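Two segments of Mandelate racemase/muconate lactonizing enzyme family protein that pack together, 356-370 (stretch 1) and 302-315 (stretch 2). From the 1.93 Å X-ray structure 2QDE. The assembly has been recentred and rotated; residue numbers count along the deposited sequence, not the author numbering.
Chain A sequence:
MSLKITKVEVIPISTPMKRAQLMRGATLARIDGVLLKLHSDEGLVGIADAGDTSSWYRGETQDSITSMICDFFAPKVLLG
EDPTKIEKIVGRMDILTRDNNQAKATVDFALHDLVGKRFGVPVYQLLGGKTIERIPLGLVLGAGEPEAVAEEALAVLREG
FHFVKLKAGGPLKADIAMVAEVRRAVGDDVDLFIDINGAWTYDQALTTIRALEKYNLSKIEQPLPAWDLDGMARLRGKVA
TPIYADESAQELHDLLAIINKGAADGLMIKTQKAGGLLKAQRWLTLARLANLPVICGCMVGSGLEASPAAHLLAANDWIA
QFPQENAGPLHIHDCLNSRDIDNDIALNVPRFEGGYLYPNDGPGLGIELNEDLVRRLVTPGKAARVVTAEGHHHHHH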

ATOM      1  N   TYR A 356      19.278 -16.417 -37.945  1.00 21.77           N
ATOM      2  CA  TYR A 356      17.832 -16.617 -37.877  1.00 22.15           C
ATOM      3  C   TYR A 356      17.480 -18.093 -37.716  1.00 22.42           C
ATOM      4  O   TYR A 356      18.220 -18.966 -38.162  1.00 21.81           O
ATOM      5  CB  TYR A 356      17.159 -16.109 -39.153  1.00 23.58           C
ATOM      6  CG  TYR A 356      16.980 -14.611 -39.245  1.00 24.81           C
ATOM      7  CD1 TYR A 356      15.885 -13.982 -38.652  1.00 25.27           C
ATOM      8  CD2 TYR A 356      17.880 -13.828 -39.967  1.00 25.95           C
ATOM      9  CE1 TYR A 356      15.682 -12.594 -38.785  1.00 26.90           C
ATOM     10  CE2 TYR A 356      17.691 -12.446 -40.108  1.00 27.09           C
ATOM     11  CZ  TYR A 356      16.590 -11.839 -39.513  1.00 27.37           C
ATOM     12  OH  TYR A 356      16.403 -10.474 -39.651  1.00 29.23           O
ATOM     13  N   LEU A 357      16.342 -18.359 -37.082  1.00 21.72           N
ATOM     14  CA  LEU A 357      15.844 -19.719 -36.895  1.00 21.49           C
ATOM     15  C   LEU A 357      14.535 -19.861 -37.666  1.00 21.29           C
ATOM     16  O   LEU A 357      13.639 -19.027 -37.542  1.00 20.87           O
ATOM     17  CB  LEU A 357      15.596 -20.016 -35.410  1.00 21.32           C
ATOM     18  CG  LEU A 357      14.652 -21.179 -35.050  1.00 22.72           C
ATOM     19  CD1 LEU A 357      15.145 -22.486 -35.667  1.00 23.29           C
ATOM     20  CD2 LEU A 357      14.557 -21.315 -33.530  1.00 21.29           C
ATOM     21  N   TYR A 358      14.437 -20.911 -38.474  1.00 21.98           N
ATOM     22  CA  TYR A 358      13.238 -21.174 -39.262  1.00 22.61           C
ATOM     23  C   TYR A 358      12.603 -22.456 -38.755  1.00 23.71           C
ATOM     24  O   TYR A 358      13.278 -23.477 -38.637  1.00 25.40           O
ATOM     25  CB  TYR A 358      13.579 -21.380 -40.738  1.00 22.46           C
ATOM     26  CG  TYR A 358      14.206 -20.197 -41.424  1.00 23.83           C
ATOM     27  CD1 TYR A 358      13.453 -19.369 -42.259  1.00 24.67           C
ATOM     28  CD2 TYR A 358      15.564 -19.914 -41.259  1.00 23.82           C
ATOM     29  CE1 TYR A 358      14.045 -18.283 -42.918  1.00 24.92           C
ATOM     30  CE2 TYR A 358      16.159 -18.840 -41.905  1.00 24.87           C
ATOM     31  CZ  TYR A 358      15.400 -18.028 -42.730  1.00 25.02           C
ATOM     32  OH  TYR A 358      16.008 -16.959 -43.347  1.00 26.41           O
ATOM     33  N   PRO A 359      11.297 -22.430 -38.463  1.00 23.22           N
ATOM     34  CA  PRO A 359      10.644 -23.646 -37.973  1.00 23.11           C
ATOM     35  C   PRO A 359      10.436 -24.648 -39.115  1.00 23.00           C
ATOM     36  O   PRO A 359      10.126 -24.253 -40.239  1.00 21.05           O
ATOM     37  CB  PRO A 359       9.321 -23.123 -37.435  1.00 23.83           C
ATOM     38  CG  PRO A 359       9.000 -22.025 -38.402  1.00 23.16           C
ATOM     39  CD  PRO A 359      10.337 -21.313 -38.542  1.00 23.59           C
ATOM     40  N   ASN A 360      10.617 -25.936 -38.835  1.00 22.55           N
ATOM     41  CA  ASN A 360      10.396 -26.946 -39.868  1.00 24.30           C
ATOM     42  C   ASN A 360       8.901 -26.904 -40.179  1.00 24.78           C
ATOM     43  O   ASN A 360       8.101 -26.486 -39.340  1.00 23.65           O
ATOM     44  CB  ASN A 360      10.800 -28.340 -39.367  1.00 25.45           C
ATOM     45  CG  ASN A 360      12.305 -28.572 -39.421  1.00 27.46           C
ATOM     46  OD1 ASN A 360      12.823 -29.531 -38.835  1.00 30.15           O
ATOM     47  ND2 ASN A 360      13.017 -27.701 -40.132  1.00 28.05           N
ATOM     48  N   ASP A 361       8.514 -27.336 -41.374  1.00 24.30           N
ATOM     49  CA  ASP A 361       7.107 -27.290 -41.735  1.00 26.02           C
ATOM     50  C   ASP A 361       6.428 -28.648 -41.825  1.00 26.35           C
ATOM     51  O   ASP A 361       5.292 -28.752 -42.271  1.00 27.82           O
ATOM     52  CB  ASP A 361       6.942 -26.522 -43.043  1.00 27.69           C
ATOM     53  CG  ASP A 361       7.391 -25.074 -42.918  1.00 30.26           C
ATOM     54  OD1 ASP A 361       6.796 -24.327 -42.100  1.00 30.61           O
ATOM     55  OD2 ASP A 361       8.344 -24.682 -43.629  1.00 30.43           O
ATOM     56  N   GLY A 362       7.122 -29.690 -41.386  1.00 26.62           N
ATOM     57  CA  GLY A 362       6.531 -31.013 -41.416  1.00 25.07           C
ATOM     58  C   GLY A 362       5.450 -31.147 -40.356  1.00 24.34           C
ATOM     59  O   GLY A 362       5.291 -30.259 -39.507  1.00 22.80           O
ATOM     60  N   PRO A 363       4.686 -32.252 -40.372  1.00 24.16           N
ATOM     61  CA  PRO A 363       3.618 -32.473 -39.390  1.00 22.70           C
ATOM     62  C   PRO A 363       4.177 -32.598 -37.974  1.00 21.83           C
ATOM     63  O   PRO A 363       5.280 -33.117 -37.783  1.00 21.40           O
ATOM     64  CB  PRO A 363       2.976 -33.778 -39.863  1.00 23.79           C
ATOM     65  CG  PRO A 363       3.329 -33.837 -41.342  1.00 24.47           C
ATOM     66  CD  PRO A 363       4.748 -33.365 -41.336  1.00 23.47           C
ATOM     67  N   GLY A 364       3.407 -32.144 -36.986  1.00 21.79           N
ATOM     68  CA  GLY A 364       3.861 -32.211 -35.603  1.00 20.45           C
ATOM     69  C   GLY A 364       5.059 -31.300 -35.389  1.00 20.08           C
ATOM     70  O   GLY A 364       5.094 -30.186 -35.915  1.00 19.00           O
ATOM     71  N   LEU A 365       6.047 -31.756 -34.626  1.00 18.64           N
ATOM     72  CA  LEU A 365       7.237 -30.938 -34.389  1.00 19.38           C
ATOM     73  C   LEU A 365       8.129 -30.917 -35.630  1.00 19.62           C
ATOM     74  O   LEU A 365       9.119 -30.185 -35.680  1.00 19.77           O
ATOM     75  CB  LEU A 365       8.025 -31.464 -33.183  1.00 17.90           C
ATOM     76  CG  LEU A 365       7.348 -31.274 -31.822  1.00 17.48           C
ATOM     77  CD1 LEU A 365       8.078 -32.080 -30.762  1.00 18.11           C
ATOM     78  CD2 LEU A 365       7.334 -29.786 -31.460  1.00 16.32           C
ATOM     79  N   GLY A 366       7.773 -31.734 -36.620  1.00 19.48           N
ATOM     80  CA  GLY A 366       8.528 -31.794 -37.860  1.00 20.73           C
ATOM     81  C   GLY A 366       9.938 -32.351 -37.762  1.00 20.94           C
ATOM     82  O   GLY A 366      10.821 -31.925 -38.508  1.00 21.04           O
ATOM     83  N   ILE A 367      10.148 -33.303 -36.855  1.00 19.93           N
ATOM     84  CA  ILE A 367      11.459 -33.910 -36.658  1.00 21.10           C
ATOM     85  C   ILE A 367      11.469 -35.419 -36.926  1.00 22.48           C
ATOM     86  O   ILE A 367      10.539 -36.139 -36.547  1.00 22.76           O
ATOM     87  CB  ILE A 367      11.965 -33.677 -35.209  1.00 20.93           C
ATOM     88  CG1 ILE A 367      12.101 -32.174 -34.934  1.00 19.66           C
ATOM     89  CG2 ILE A 367      13.296 -34.395 -34.992  1.00 18.89           C
ATOM     90  CD1 ILE A 367      13.156 -31.482 -35.770  1.00 20.00           C
ATOM     91  N   GLU A 368      12.538 -35.880 -37.568  1.00 24.56           N
ATOM     92  CA  GLU A 368      12.744 -37.296 -37.888  1.00 25.69           C
ATOM     93  C   GLU A 368      13.968 -37.744 -37.095  1.00 23.07           C
ATOM     94  O   GLU A 368      15.071 -37.238 -37.314  1.00 23.49           O
ATOM     95  CB  GLU A 368      13.039 -37.473 -39.376  1.00 28.07           C
ATOM     96  CG  GLU A 368      12.033 -36.830 -40.296  1.00 35.32           C
ATOM     97  CD  GLU A 368      10.875 -37.738 -40.606  1.00 39.17           C
ATOM     98  OE1 GLU A 368      10.370 -38.401 -39.668  1.00 41.28           O
ATOM     99  OE2 GLU A 368      10.464 -37.788 -41.787  1.00 41.38           O
ATOM    100  N   LEU A 369      13.781 -38.688 -36.183  1.00 23.82           N
ATOM    101  CA  LEU A 369      14.888 -39.161 -35.363  1.00 24.17           C
ATOM    102  C   LEU A 369      15.834 -40.142 -36.044  1.00 24.53           C
ATOM    103  O   LEU A 369      15.414 -41.023 -36.798  1.00 24.40           O
ATOM    104  CB  LEU A 369      14.369 -39.818 -34.077  1.00 24.23           C
ATOM    105  CG  LEU A 369      13.922 -38.942 -32.905  1.00 25.56           C
ATOM    106  CD1 LEU A 369      13.541 -39.834 -31.736  1.00 25.34           C
ATOM    107  CD2 LEU A 369      15.044 -37.999 -32.494  1.00 25.07           C
ATOM    108  N   ASN A 370      17.121 -39.971 -35.778  1.00 22.96           N
ATOM    109  CA  ASN A 370      18.122 -40.882 -36.296  1.00 23.44           C
ATOM    110  C   ASN A 370      18.112 -41.955 -35.206  1.00 23.32           C
ATOM    111  O   ASN A 370      18.811 -41.828 -34.203  1.00 21.61           O
ATOM    112  CB  ASN A 370      19.484 -40.188 -36.357  1.00 23.91           C
ATOM    113  CG  ASN A 370      20.585 -41.109 -36.843  1.00 24.59           C
ATOM    114  OD1 ASN A 370      20.525 -42.324 -36.641  1.00 24.62           O
ATOM    115  ND2 ASN A 370      21.608 -40.537 -37.464  1.00 24.03           N
TER
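Stretch 2 (302-315) SGLEASPAAHLLAA

Leu365 lies at the apolar centre of the contact between the two segments and, of all residues in stretch 1, has the most surface covered by stretch 2. Its CA-to-CB bond points sideways, but with chi1 in m and chi2 in t the end of the side chain comes nearer the helix formed by residues 303-315. There CD1 of Leu365 meets CD1 of Leu304 at 4.1 Å, and CD2 of Leu365 approaches CG of Pro308 at 3.8 Å. The helix is kinked at Pro308, whose ring nitrogen carries no hydrogen and makes no bond to the preceding turn; CD2 of Leu365 lies 3.7 Å from this N of Pro308.

Stretch 2 runs along stretch 1 in the opposite sense. CA of Pro359 lies 5.4 Å from CA of Ala310, CA of Leu365 lies 6.0 Å from CA of Ser307, and CA of Ile367 lies 6.3 Å from CA of Leu304, so that advancing along stretch 1 means moving back toward the start of the helix. After Pro359 the chain passes through a loop and a type II' beta turn from Pro363 to Gly366, which carries Leu365 within it and is closed by Gly366 N bonding to Pro363 O at 3.1 Å. Gly364 and Gly366 both have positive phi, a conformation that favours glycine.

Toward the N-terminal end of the helix, Leu304 serves several partners. Its CD1 is 3.8 Å from CG1 of Ile367, while its CD2 is 4.1 Å from CD2 of Leu369. The CA-to-CB bond of Ile367 points toward the helix, and CD1 of Ile367 lies 3.8 Å from the carbonyl O of Gly303. Ser302 caps this end: its OG accepts from Leu304 N at 3.1 Å and, in a weak bond, from Glu305 N at 3.4 Å.

At the other end the partners are alanines, and the closest CA pair of the register, Pro359 and Ala310, lies there. In the strand that opens stretch 1, the CA-to-CB bond of Leu357 points toward the helix, and CD2 of Leu357 lies 3.9 Å from CB of Ala310. Pro359 meets two alanines one helical turn apart, its CB 4.5 Å from CB of Ala310 and its CG 4.1 Å from CB of Ala314. Together the two segments bury 620 Å², summed over both sides.

The polar edge is built around the carbonyl of Leu365. His311 donates from NE2 to O of Leu365 at 3.1 Å, with a nearly straight N-H...O angle of 166°; the oxygen lies at the ring edge, near its plane, as an in-plane N-H requires. This is the only direct hydrogen bond between the segments. The carbonyl O of Asn360 is 3.6 Å from CE1 of His311, and that of Gly364 is 3.6 Å from NE2 of His311. A water supplies a second link, donating to O of Leu365 at 2.6 Å and to OG of Ser307 at 2.9 Å. Ser307 OG in turn donates to O of Gly303 at 2.9 Å, so the bridging hydroxyl is also tied to its own helix.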

ATOM      1  N   SER A 302      19.211 -31.213 -28.682  1.00 21.29           N
ATOM      2  CA  SER A 302      19.227 -31.534 -30.101  1.00 21.76           C
ATOM      3  C   SER A 302      18.264 -30.661 -30.889  1.00 21.76           C
ATOM      4  O   SER A 302      17.636 -29.764 -30.335  1.00 20.14           O
ATOM      5  CB  SER A 302      18.812 -32.987 -30.292  1.00 20.92           C
ATOM      6  OG  SER A 302      17.446 -33.148 -29.922  1.00 21.85           O
ATOM      7  N   GLY A 303      18.155 -30.941 -32.185  1.00 20.32           N
ATOM      8  CA  GLY A 303      17.237 -30.199 -33.029  1.00 18.44           C
ATOM      9  C   GLY A 303      15.819 -30.484 -32.569  1.00 19.02           C
ATOM     10  O   GLY A 303      14.895 -29.703 -32.832  1.00 18.47           O
ATOM     11  N   LEU A 304      15.639 -31.609 -31.877  1.00 18.11           N
ATOM     12  CA  LEU A 304      14.322 -31.966 -31.371  1.00 19.68           C
ATOM     13  C   LEU A 304      14.003 -31.098 -30.160  1.00 18.90           C
ATOM     14  O   LEU A 304      12.879 -30.635 -30.005  1.00 18.63           O
ATOM     15  CB  LEU A 304      14.251 -33.446 -30.981  1.00 19.38           C
ATOM     16  CG  LEU A 304      12.888 -33.886 -30.421  1.00 17.62           C
ATOM     17  CD1 LEU A 304      11.794 -33.554 -31.425  1.00 18.49           C
ATOM     18  CD2 LEU A 304      12.888 -35.378 -30.131  1.00 18.79           C
ATOM     19  N   GLU A 305      14.995 -30.880 -29.303  1.00 19.07           N
ATOM     20  CA  GLU A 305      14.801 -30.043 -28.122  1.00 19.22           C
ATOM     21  C   GLU A 305      14.436 -28.622 -28.560  1.00 18.90           C
ATOM     22  O   GLU A 305      13.598 -27.961 -27.939  1.00 18.08           O
ATOM     23  CB  GLU A 305      16.088 -30.013 -27.283  1.00 19.05           C
ATOM     24  CG  GLU A 305      16.013 -29.221 -25.977  1.00 19.46           C
ATOM     25  CD  GLU A 305      16.155 -27.712 -26.160  1.00 21.69           C
ATOM     26  OE1 GLU A 305      16.868 -27.277 -27.094  1.00 22.02           O
ATOM     27  OE2 GLU A 305      15.565 -26.955 -25.353  1.00 22.44           O
ATOM     28  N   ALA A 306      15.056 -28.156 -29.639  1.00 17.70           N
ATOM     29  CA  ALA A 306      14.790 -26.800 -30.119  1.00 18.31           C
ATOM     30  C   ALA A 306      13.435 -26.611 -30.800  1.00 18.79           C
ATOM     31  O   ALA A 306      12.914 -25.494 -30.850  1.00 18.48           O
ATOM     32  CB  ALA A 306      15.902 -26.367 -31.064  1.00 17.32           C
ATOM     33  N   SER A 307      12.853 -27.695 -31.304  1.00 17.75           N
ATOM     34  CA  SER A 307      11.580 -27.612 -32.027  1.00 19.88           C
ATOM     35  C   SER A 307      10.342 -27.029 -31.344  1.00 18.64           C
ATOM     36  O   SER A 307       9.692 -26.149 -31.906  1.00 18.23           O
ATOM     37  CB  SER A 307      11.226 -28.976 -32.613  1.00 20.59           C
ATOM     38  OG  SER A 307      12.104 -29.268 -33.676  1.00 25.51           O
ATOM     39  N   PRO A 308       9.980 -27.514 -30.145  1.00 17.72           N
ATOM     40  CA  PRO A 308       8.786 -26.931 -29.514  1.00 17.96           C
ATOM     41  C   PRO A 308       8.884 -25.401 -29.462  1.00 17.72           C
ATOM     42  O   PRO A 308       7.956 -24.689 -29.859  1.00 16.79           O
ATOM     43  CB  PRO A 308       8.781 -27.569 -28.123  1.00 17.50           C
ATOM     44  CG  PRO A 308       9.404 -28.912 -28.374  1.00 17.70           C
ATOM     45  CD  PRO A 308      10.564 -28.573 -29.299  1.00 16.31           C
ATOM     46  N   ALA A 309      10.022 -24.906 -28.984  1.00 16.65           N
ATOM     47  CA  ALA A 309      10.252 -23.473 -28.892  1.00 16.90           C
ATOM     48  C   ALA A 309      10.212 -22.815 -30.279  1.00 17.79           C
ATOM     49  O   ALA A 309       9.662 -21.731 -30.439  1.00 17.02           O
ATOM     50  CB  ALA A 309      11.599 -23.200 -28.213  1.00 15.64           C
ATOM     51  N   ALA A 310      10.789 -23.471 -31.283  1.00 16.92           N
ATOM     52  CA  ALA A 310      10.792 -22.906 -32.633  1.00 14.92           C
ATOM     53  C   ALA A 310       9.358 -22.672 -33.105  1.00 16.35           C
ATOM     54  O   ALA A 310       9.045 -21.617 -33.663  1.00 16.64           O
ATOM     55  CB  ALA A 310      11.518 -23.832 -33.597  1.00 14.20           C
ATOM     56  N   HIS A 311       8.484 -23.648 -32.873  1.00 15.29           N
ATOM     57  CA  HIS A 311       7.084 -23.522 -33.273  1.00 15.85           C
ATOM     58  C   HIS A 311       6.374 -22.406 -32.490  1.00 16.88           C
ATOM     59  O   HIS A 311       5.631 -21.594 -33.062  1.00 15.61           O
ATOM     60  CB  HIS A 311       6.369 -24.856 -33.064  1.00 18.07           C
ATOM     61  CG  HIS A 311       6.699 -25.884 -34.103  1.00 20.12           C
ATOM     62  ND1 HIS A 311       6.136 -25.876 -35.362  1.00 21.82           N
ATOM     63  CD2 HIS A 311       7.553 -26.936 -34.079  1.00 22.38           C
ATOM     64  CE1 HIS A 311       6.626 -26.880 -36.069  1.00 21.92           C
ATOM     65  NE2 HIS A 311       7.487 -27.539 -35.314  1.00 22.01           N
ATOM     66  N   LEU A 312       6.619 -22.369 -31.184  1.00 14.59           N
ATOM     67  CA  LEU A 312       6.027 -21.361 -30.314  1.00 16.74           C
ATOM     68  C   LEU A 312       6.516 -19.943 -30.639  1.00 17.22           C
ATOM     69  O   LEU A 312       5.721 -19.003 -30.662  1.00 16.03           O
ATOM     70  CB  LEU A 312       6.349 -21.683 -28.850  1.00 16.20           C
ATOM     71  CG  LEU A 312       5.809 -20.682 -27.824  1.00 16.57           C
ATOM     72  CD1 LEU A 312       4.302 -20.841 -27.726  1.00 15.94           C
ATOM     73  CD2 LEU A 312       6.464 -20.909 -26.462  1.00 15.98           C
ATOM     74  N   LEU A 313       7.818 -19.788 -30.877  1.00 15.75           N
ATOM     75  CA  LEU A 313       8.378 -18.473 -31.177  1.00 17.88           C
ATOM     76  C   LEU A 313       7.897 -17.897 -32.504  1.00 18.18           C
ATOM     77  O   LEU A 313       7.894 -16.680 -32.693  1.00 18.16           O
ATOM     78  CB  LEU A 313       9.911 -18.513 -31.177  1.00 17.81           C
ATOM     79  CG  LEU A 313      10.593 -18.943 -29.874  1.00 21.16           C
ATOM     80  CD1 LEU A 313      12.097 -18.821 -30.023  1.00 18.43           C
ATOM     81  CD2 LEU A 313      10.108 -18.085 -28.722  1.00 23.26           C
ATOM     82  N   ALA A 314       7.496 -18.768 -33.425  1.00 16.73           N
ATOM     83  CA  ALA A 314       7.017 -18.309 -34.721  1.00 16.35           C
ATOM     84  C   ALA A 314       5.508 -18.081 -34.716  1.00 15.66           C
ATOM     85  O   ALA A 314       4.989 -17.324 -35.536  1.00 17.42           O
ATOM     86  CB  ALA A 314       7.380 -19.319 -35.798  1.00 15.43           C
ATOM     87  N   ALA A 315       4.806 -18.722 -33.786  1.00 14.08           N
ATOM     88  CA  ALA A 315       3.355 -18.605 -33.727  1.00 14.93           C
ATOM     89  C   ALA A 315       2.805 -17.582 -32.735  1.00 15.98           C
ATOM     90  O   ALA A 315       1.900 -16.815 -33.075  1.00 15.02           O
ATOM     91  CB  ALA A 315       2.734 -19.976 -33.440  1.00 14.29           C
TER
HETATM   92  O   HOH W   1      11.056 -28.535 -36.262  1.00 28.10           O